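Local coordinates for protein metallophosphoesterase (Sphaerobacter thermophilus, PDB 3RQZ) that probably acts as a zinc-dependent phosphatase, with two zinc ions bound in a calcineurin-like metallophosphoesterase fold, at residues Met91-Ala95 / Glu96-Tyr100. Sequence-based numbering, arbitrary orientation.
Sequences MQLQA and EHLQY
Gln-94, the N-cap, and His-97 meet across the opening turn of helix 95-103, and Glu-96 covers the ring that joins them. A carboxylate suits this end of a helix, where its negative charge should meet a favourable dipole. With chi1 at 71°, Glu-96 CG stands between the backbone N and the carbonyl carbon, and it lies over the centre of one face of the His-97 ring, 3.7 Å above the plane. His-97 turns back toward the N-cap: Gln-94 N donates to its ND1 over 3.1 Å, and the donor sits in the ring plane at the edge. This bond from Gln-94 N to His-97 ND1 is one half of a capping box, since the Gln-94 side chain returns no matching bond to His-97 N. The Gln-94 side chain runs alongside in the same direction, its amide only 8° from coplanar with the imidazole and its OE1 3.5 Å from His-97 CE1. On the far side of the ring, NE2 is hydrogen-bonded to Glu-50 of helix 45-55, consistent with a proton on NE2 and a bare ND1. A leucine at His-97 would probably leave the amide of Gln-94 and the carboxylate of Glu-50 without this shared partner. His-97 N instead makes a weak bond to Gln-94 O. Leu-98 N holds the same oxygen almost linearly, at 3.0 Å with an N-H...O angle of 177°. The branched side chain of Leu-98 reaches back across the cap, CD2 lying 3.8 Å from Leu-93 CB, a hydrophobic staple that ties the residue before the N-cap to the first full turn; apolar leucines suit both ends of it. At Gln-99 the regular helical bonding continues, N to Ala-95 O at 2.8 Å.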
# COMPACT_ATOMS: atom_id res chain seq x y z
N MSE A 91 14.28 8.03 12.80
CA MSE A 91 15.12 7.64 13.95
C MSE A 91 14.93 6.19 14.41
O MSE A 91 15.75 5.67 15.14
CB MSE A 91 14.95 8.61 15.15
CG MSE A 91 15.48 10.03 14.90
SE MSE A 91 17.20 10.14 13.95
CE MSE A 91 18.38 9.57 15.38
N GLN A 92 13.83 5.54 14.00
CA GLN A 92 13.60 4.14 14.36
C GLN A 92 14.39 3.18 13.48
O GLN A 92 14.69 2.07 13.89
CB GLN A 92 12.11 3.79 14.29
CG GLN A 92 11.17 4.73 15.10
CD GLN A 92 11.68 5.06 16.48
OE1 GLN A 92 11.95 6.24 16.81
NE2 GLN A 92 11.85 4.03 17.31
N LEU A 93 14.72 3.61 12.27
CA LEU A 93 15.31 2.74 11.27
C LEU A 93 16.81 2.51 11.53
O LEU A 93 17.58 3.46 11.75
CB LEU A 93 15.06 3.31 9.87
CG LEU A 93 13.59 3.55 9.54
CD1 LEU A 93 13.46 4.11 8.09
CD2 LEU A 93 12.71 2.30 9.75
N GLN A 94 17.20 1.25 11.54
CA GLN A 94 18.61 0.88 11.70
C GLN A 94 19.23 0.57 10.33
O GLN A 94 18.51 0.62 9.32
CB GLN A 94 18.69 -0.30 12.66
CG GLN A 94 18.16 0.08 14.04
CD GLN A 94 18.00 -1.11 14.93
OE1 GLN A 94 17.43 -2.13 14.52
NE2 GLN A 94 18.50 -1.00 16.17
N ALA A 95 20.54 0.26 10.27
CA ALA A 95 21.23 0.09 8.98
C ALA A 95 20.52 -0.88 8.03
O ALA A 95 20.31 -0.56 6.87
CB ALA A 95 22.72 -0.32 9.18
N GLU A 96 20.11 -2.03 8.54
CA GLU A 96 19.51 -3.07 7.71
C GLU A 96 18.19 -2.62 7.07
O GLU A 96 17.91 -2.99 5.93
CB GLU A 96 19.30 -4.35 8.53
CG GLU A 96 18.16 -4.20 9.57
CD GLU A 96 17.94 -5.44 10.41
OE1 GLU A 96 18.10 -5.34 11.67
OE2 GLU A 96 17.60 -6.50 9.81
N HIS A 97 17.38 -1.84 7.80
CA HIS A 97 16.11 -1.32 7.29
C HIS A 97 16.35 -0.25 6.25
O HIS A 97 15.67 -0.22 5.22
CB HIS A 97 15.24 -0.72 8.39
CG HIS A 97 15.12 -1.61 9.58
ND1 HIS A 97 15.78 -1.34 10.76
CD2 HIS A 97 14.49 -2.79 9.75
CE1 HIS A 97 15.54 -2.32 11.62
NE2 HIS A 97 14.76 -3.21 11.04
N LEU A 98 17.30 0.66 6.55
CA LEU A 98 17.72 1.69 5.59
C LEU A 98 18.26 1.07 4.29
O LEU A 98 17.89 1.50 3.21
CB LEU A 98 18.75 2.64 6.22
CG LEU A 98 18.14 3.38 7.43
CD1 LEU A 98 19.22 3.99 8.36
CD2 LEU A 98 17.13 4.44 6.94
N GLN A 99 19.13 0.06 4.41
CA GLN A 99 19.68 -0.60 3.21
C GLN A 99 18.59 -1.26 2.38
O GLN A 99 18.60 -1.22 1.15
CB GLN A 99 20.72 -1.66 3.59
CG GLN A 99 22.03 -1.08 4.12
CD GLN A 99 22.91 -2.17 4.72
OE1 GLN A 99 22.74 -3.33 4.41
NE2 GLN A 99 23.84 -1.79 5.59
N TYR A 100 17.62 -1.88 3.05
CA TYR A 100 16.57 -2.52 2.30
C TYR A 100 15.71 -1.50 1.53
O TYR A 100 15.41 -1.69 0.35
CB TYR A 100 15.67 -3.37 3.23
CG TYR A 100 14.48 -3.95 2.50
CD1 TYR A 100 14.64 -5.03 1.62
CD2 TYR A 100 13.19 -3.43 2.69
CE1 TYR A 100 13.55 -5.57 0.92
CE2 TYR A 100 12.09 -3.94 2.01
CZ TYR A 100 12.28 -5.04 1.12
OH TYR A 100 11.20 -5.58 0.45